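Local atomic coordinates of 3-hydroxyadipyl-CoA dehydrogenase (PDB entry 3MOG), a protein that catalyses the NAD-dependent oxidation of 3-hydroxyadipyl-CoA to 3-oxoadipyl-CoA in the breakdown of phenylacetate. Residues L115-T120 with R137-H142; L152-S157 with F189-V194. One frame throughout, in Å; residues are numbered along the deposited sequence.

Interaction 1. Residues L115-T120 with R137-H142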
loop_
_atom_site.group_PDB
_atom_site.type_symbol
_atom_site.label_atom_id
_atom_site.label_comp_id
_atom_site.label_asym_id
_atom_site.label_seq_id
_atom_site.Cartn_x
_atom_site.Cartn_y
_atom_site.Cartn_z
ATOM N N LEU C 115 6.546 -39.082 5.951
ATOM C CA LEU C 115 6.021 -37.724 6.100
ATOM C C LEU C 115 7.163 -36.769 6.428
ATOM O O LEU C 115 7.990 -37.045 7.296
ATOM C CB LEU C 115 4.941 -37.690 7.183
ATOM C CG LEU C 115 3.943 -38.867 7.218
ATOM C CD1 LEU C 115 3.018 -38.758 8.418
ATOM C CD2 LEU C 115 3.124 -38.996 5.933
ATOM N N LEU C 116 7.232 -35.668 5.692
ATOM C CA LEU C 116 8.315 -34.709 5.840
ATOM C C LEU C 116 7.738 -33.384 6.283
ATOM O O LEU C 116 7.107 -32.675 5.511
ATOM C CB LEU C 116 9.089 -34.541 4.527
ATOM C CG LEU C 116 9.859 -35.721 3.936
ATOM C CD1 LEU C 116 10.602 -35.284 2.662
ATOM C CD2 LEU C 116 10.811 -36.309 4.959
ATOM N N THR C 117 7.928 -33.043 7.543
ATOM C CA THR C 117 7.267 -31.865 8.039
ATOM C C THR C 117 8.237 -30.837 8.560
ATOM O O THR C 117 9.396 -31.146 8.860
ATOM C CB THR C 117 6.234 -32.207 9.120
ATOM O OG1 THR C 117 6.899 -32.713 10.276
ATOM C CG2 THR C 117 5.250 -33.247 8.616
ATOM N N THR C 118 7.757 -29.604 8.651
ATOM C CA THR C 118 8.544 -28.531 9.228
ATOM C C THR C 118 7.755 -27.793 10.305
ATOM O O THR C 118 6.527 -27.658 10.214
ATOM C CB THR C 118 9.058 -27.549 8.142
ATOM O OG1 THR C 118 9.701 -26.432 8.766
ATOM C CG2 THR C 118 7.940 -27.065 7.289
ATOM N N ASN C 119 8.477 -27.342 11.326
ATOM C CA ASN C 119 7.912 -26.574 12.431
ATOM C C ASN C 119 7.833 -25.092 12.087
ATOM O O ASN C 119 7.424 -24.297 12.914
ATOM C CB ASN C 119 8.756 -26.782 13.714
ATOM C CG ASN C 119 8.236 -25.971 14.917
ATOM O OD1 ASN C 119 7.041 -25.952 15.207
ATOM N ND2 ASN C 119 9.140 -25.284 15.599
ATOM N N THR C 120 8.223 -24.712 10.872
ATOM C CA THR C 120 8.337 -23.282 10.547
ATOM C C THR C 120 7.044 -22.489 10.732
ATOM O O THR C 120 5.950 -23.018 10.520
ATOM C CB THR C 120 8.886 -23.016 9.129
ATOM O OG1 THR C 120 9.232 -21.631 9.029
ATOM C CG2 THR C 120 7.875 -23.353 8.046
ATOM N N ARG C 137 3.648 -35.526 0.567
ATOM C CA ARG C 137 3.874 -35.927 1.955
ATOM C C ARG C 137 4.644 -34.862 2.720
ATOM O O ARG C 137 5.097 -35.099 3.833
ATOM C CB ARG C 137 4.519 -37.327 2.081
ATOM C CG ARG C 137 5.656 -37.645 1.107
ATOM C CD ARG C 137 6.907 -36.858 1.425
ATOM N NE ARG C 137 7.901 -36.927 0.361
ATOM C CZ ARG C 137 8.953 -37.741 0.373
ATOM N NH1 ARG C 137 9.153 -38.563 1.399
ATOM N NH2 ARG C 137 9.808 -37.721 -0.642
ATOM N N VAL C 138 4.813 -33.701 2.093
ATOM C CA VAL C 138 5.339 -32.523 2.769
ATOM C C VAL C 138 4.164 -31.735 3.365
ATOM O O VAL C 138 3.125 -31.589 2.725
ATOM C CB VAL C 138 6.162 -31.629 1.822
ATOM C CG1 VAL C 138 6.939 -30.580 2.597
ATOM C CG2 VAL C 138 7.118 -32.468 0.991
ATOM N N ALA C 139 4.337 -31.262 4.598
ATOM C CA ALA C 139 3.299 -30.551 5.338
ATOM C C ALA C 139 3.947 -29.763 6.460
ATOM O O ALA C 139 5.111 -29.954 6.754
ATOM C CB ALA C 139 2.274 -31.536 5.913
ATOM N N GLY C 140 3.190 -28.870 7.086
ATOM C CA GLY C 140 3.685 -28.144 8.249
ATOM C C GLY C 140 3.137 -28.789 9.494
ATOM O O GLY C 140 1.983 -29.200 9.526
ATOM N N LEU C 141 3.975 -28.904 10.510
ATOM C CA LEU C 141 3.534 -29.376 11.807
ATOM C C LEU C 141 4.052 -28.356 12.807
ATOM O O LEU C 141 5.186 -28.438 13.280
ATOM C CB LEU C 141 4.057 -30.799 12.072
ATOM C CG LEU C 141 3.272 -31.716 13.014
ATOM C CD1 LEU C 141 1.881 -31.968 12.489
ATOM C CD2 LEU C 141 3.997 -33.044 13.226
ATOM N N HIS C 142 3.217 -27.363 13.093
ATOM C CA HIS C 142 3.661 -26.168 13.789
ATOM C C HIS C 142 3.311 -26.173 15.273
ATOM O O HIS C 142 2.162 -25.946 15.632
ATOM C CB HIS C 142 3.076 -24.930 13.097
ATOM C CG HIS C 142 3.460 -23.636 13.736
ATOM N ND1 HIS C 142 2.551 -22.627 13.979
ATOM C CD2 HIS C 142 4.656 -23.185 14.188
ATOM C CE1 HIS C 142 3.172 -21.609 14.551
ATOM N NE2 HIS C 142 4.449 -21.925 14.696
#
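Leu-116 and Arg-137 lie side by side and point the same way, and the methyl CD1 of Leu-116 sits over the centre of one guanidinium face, 3.7 Å from Arg-137 CZ. Beside this pair the backbones join: Leu-116 N donates almost straight to Arg-137 O (2.9 Å, 176°), and Leu-116 O takes the N-H of Ala-139. Thr-118 continues the ladder, its N bonding to Ala-139 O and its O accepting from Leu-141 N at 2.9 Å. On the face carrying Thr-117 and Ala-139, Thr-117 CB and OG1 also pack against Leu-141 CB.

This is a parallel pair in the Rossmann-type NAD-binding domain, the two strands of a beta-alpha-beta unit whose connection contains helix 125-128. Where strand 115-118 ends, Thr-118 OG1, anti to its own backbone N (chi1 174°), accepts from Thr-120 N at 3.1 Å in an ST turn and also bonds to Glu-90. The turn brings Asn-119 O to the edge of the His-142 ring, 3.2 Å from CD2, while Asn-119 OD1 accepts from Phe-143 N. His-142 ND1 is hydrogen-bonded to Glu-154 OE1.

Further out, the Arg-137 chain bends at chi2 (71°), and bonds from NE to Asn-134 O and from NH1 to Thr-114 O hold its end. An alanine here, lacking the guanidinium, would probably leave the Asn-134 and Thr-114 carbonyls short of a partner and open a gap beside Leu-116 CD1. Thr-117 OG1 is satisfied by Val-88 O of strand 87-90, the other neighbour of strand 115-118. Phe-103 of helix 96-109 covers Leu-116, Thr-118 and Val-138, whereas Leu-169 of helix 163-175 packs on Leu-115, Thr-117 and Ala-139.

Interaction 2. Residues L152-S157 with F189-V194; sequences LVEVVS and FIVNRV
With CG anti to its carbonyl carbon (chi1 -66°) and the chain extended beyond it, Glu-154 carries its carboxylate from strand 152-157 to the backbone of Ile-190 and Val-191. Phe-189 CG is likewise anti to its carbonyl carbon (chi1 -53°), which turns one ring face to Val-156. The contact joins the Rossmann-type NAD-binding domain to the start of the helical C-terminal domain, where the chain enters helix 191-194.

Both direct polar bonds across the contact end on one oxygen. Glu-154 OE2 accepts from Ile-190 N at 3.0 Å and from Val-191 N at 3.2 Å, the latter bond nearly straight (170°). Both donors come to the syn side of the oxygen but from opposite faces of the carboxylate plane, a grip that should restrict rotation of the group. OE1 lies at the edge of the Phe-189 ring, 3.6 Å from CD2, and its further partner His-142 ties this contact to the neighbouring strand 138-143.

Apolar contacts flank the carboxylate. Val-156 crosses the phenyl side chain at about a right angle and sets CG2 over the centre of the Phe-189 ring in a CH-pi contact, 4.0 Å from the centroid, while its CG1 touches Phe-189 CE1. Leu-152 and Val-191 meet tip to tip, CD2 to CG2 at 3.8 Å, and Ala-418 of helix 412-422 packs on Ile-190 and Val-191. A water completes the link, donating to Glu-154 OE1 at 2.7 Å and accepting from Asn-192 N at 3.1 Å.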
loop_
_atom_site.group_PDB
_atom_site.type_symbol
_atom_site.label_atom_id
_atom_site.label_comp_id
_atom_site.label_asym_id
_atom_site.label_seq_id
_atom_site.Cartn_x
_atom_site.Cartn_y
_atom_site.Cartn_z
ATOM N N LEU C 152 -1.494 -26.706 21.424
ATOM C CA LEU C 152 -1.889 -26.502 20.034
ATOM C C LEU C 152 -0.811 -26.932 19.040
ATOM O O LEU C 152 0.359 -26.671 19.253
ATOM C CB LEU C 152 -2.281 -25.032 19.786
ATOM C CG LEU C 152 -3.040 -24.799 18.470
ATOM C CD1 LEU C 152 -4.561 -25.113 18.609
ATOM C CD2 LEU C 152 -2.809 -23.394 17.970
ATOM N N VAL C 153 -1.214 -27.596 17.960
ATOM C CA VAL C 153 -0.381 -27.633 16.754
ATOM C C VAL C 153 -1.195 -27.285 15.503
ATOM O O VAL C 153 -2.341 -27.694 15.373
ATOM C CB VAL C 153 0.531 -28.923 16.610
ATOM C CG1 VAL C 153 0.041 -30.043 17.424
ATOM C CG2 VAL C 153 0.760 -29.339 15.143
ATOM N N GLU C 154 -0.609 -26.483 14.623
ATOM C CA GLU C 154 -1.219 -26.151 13.350
ATOM C C GLU C 154 -0.681 -27.116 12.301
ATOM O O GLU C 154 0.533 -27.199 12.088
ATOM C CB GLU C 154 -0.897 -24.697 12.984
ATOM C CG GLU C 154 -1.527 -23.676 13.915
ATOM C CD GLU C 154 -1.178 -22.235 13.553
ATOM O OE1 GLU C 154 0.020 -21.880 13.592
ATOM O OE2 GLU C 154 -2.109 -21.453 13.248
ATOM N N VAL C 155 -1.585 -27.875 11.689
ATOM C CA VAL C 155 -1.230 -28.840 10.656
ATOM C C VAL C 155 -1.429 -28.157 9.309
ATOM O O VAL C 155 -2.551 -27.884 8.895
ATOM C CB VAL C 155 -2.096 -30.120 10.727
ATOM C CG1 VAL C 155 -1.751 -31.060 9.569
ATOM C CG2 VAL C 155 -1.925 -30.835 12.064
ATOM N N VAL C 156 -0.339 -27.854 8.630
ATOM C CA VAL C 156 -0.415 -26.902 7.527
ATOM C C VAL C 156 -0.288 -27.563 6.170
ATOM O O VAL C 156 0.731 -28.204 5.880
ATOM C CB VAL C 156 0.660 -25.818 7.661
ATOM C CG1 VAL C 156 0.348 -24.660 6.743
ATOM C CG2 VAL C 156 0.744 -25.349 9.080
ATOM N N SER C 157 -1.321 -27.419 5.343
ATOM C CA SER C 157 -1.267 -27.936 3.974
ATOM C C SER C 157 -0.620 -26.936 3.025
ATOM O O SER C 157 -1.012 -25.763 2.950
ATOM C CB SER C 157 -2.648 -28.307 3.451
ATOM O OG SER C 157 -3.245 -29.340 4.221
ATOM N N PHE C 189 -0.404 -18.271 9.179
ATOM C CA PHE C 189 -1.334 -19.395 9.415
ATOM C C PHE C 189 -2.676 -18.930 10.023
ATOM O O PHE C 189 -3.379 -18.121 9.406
ATOM C CB PHE C 189 -0.657 -20.530 10.202
ATOM C CG PHE C 189 0.662 -21.013 9.598
ATOM C CD1 PHE C 189 0.881 -20.998 8.212
ATOM C CD2 PHE C 189 1.662 -21.518 10.424
ATOM C CE1 PHE C 189 2.078 -21.443 7.671
ATOM C CE2 PHE C 189 2.865 -21.973 9.893
ATOM C CZ PHE C 189 3.076 -21.935 8.515
ATOM N N ILE C 190 -3.040 -19.434 11.202
ATOM C CA ILE C 190 -4.181 -18.878 11.950
ATOM C C ILE C 190 -3.677 -17.937 13.043
ATOM O O ILE C 190 -3.962 -16.735 13.025
ATOM C CB ILE C 190 -5.057 -19.952 12.624
ATOM C CG1 ILE C 190 -5.565 -20.990 11.635
ATOM C CG2 ILE C 190 -6.261 -19.317 13.331
ATOM C CD1 ILE C 190 -6.105 -22.222 12.374
ATOM N N VAL C 191 -2.917 -18.493 13.985
ATOM C CA VAL C 191 -2.532 -17.781 15.206
ATOM C C VAL C 191 -1.743 -16.486 14.962
ATOM O O VAL C 191 -2.131 -15.439 15.450
ATOM C CB VAL C 191 -1.759 -18.696 16.208
ATOM C CG1 VAL C 191 -1.401 -17.910 17.455
ATOM C CG2 VAL C 191 -2.580 -19.920 16.574
ATOM N N ASN C 192 -0.658 -16.547 14.204
ATOM C CA ASN C 192 0.154 -15.343 13.945
ATOM C C ASN C 192 -0.585 -14.292 13.121
ATOM O O ASN C 192 -0.268 -13.118 13.192
ATOM C CB ASN C 192 1.470 -15.696 13.235
ATOM C CG ASN C 192 2.573 -16.120 14.184
ATOM O OD1 ASN C 192 2.517 -15.876 15.386
ATOM N ND2 ASN C 192 3.607 -16.742 13.629
ATOM N N ARG C 193 -1.562 -14.727 12.333
ATOM C CA ARG C 193 -2.369 -13.818 11.527
ATOM C C ARG C 193 -3.467 -13.142 12.346
ATOM O O ARG C 193 -3.593 -11.924 12.319
ATOM C CB ARG C 193 -2.979 -14.568 10.337
ATOM C CG ARG C 193 -3.834 -13.711 9.425
ATOM C CD ARG C 193 -4.932 -14.544 8.824
ATOM N NE ARG C 193 -5.727 -13.837 7.826
ATOM C CZ ARG C 193 -5.861 -14.228 6.563
ATOM N NH1 ARG C 193 -5.206 -15.289 6.132
ATOM N NH2 ARG C 193 -6.616 -13.534 5.719
ATOM N N VAL C 194 -4.248 -13.933 13.077
ATOM C CA VAL C 194 -5.412 -13.418 13.816
ATOM C C VAL C 194 -5.013 -12.612 15.056
ATOM O O VAL C 194 -5.699 -11.663 15.412
ATOM C CB VAL C 194 -6.419 -14.564 14.148
ATOM C CG1 VAL C 194 -7.612 -14.090 14.988
ATOM C CG2 VAL C 194 -6.893 -15.204 12.868
HETATM O O HOH W 1 0.529 -19.279 13.194
#

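How the interactions relate
Both contacts are buried, and they share one sheet, in which strand 138-143 lies next to the antiparallel strand 152-157. Interaction 1 lies within the NAD-binding domain and is built mainly from a backbone ladder with apolar cover; interaction 2 spans two domains, buries about half as much surface, and combines a carboxylate gripped by backbone N-H groups and a water with apolar packing. They touch directly: Gly-140 N lies 2.8 Å from Val-156 O, a probable backbone bond between the neighbouring strands, and Thr-120 O packs against Phe-189 CE2 at 3.3 Å. The turn after strand 115-118 thus meets the chain leading into helix 191-194.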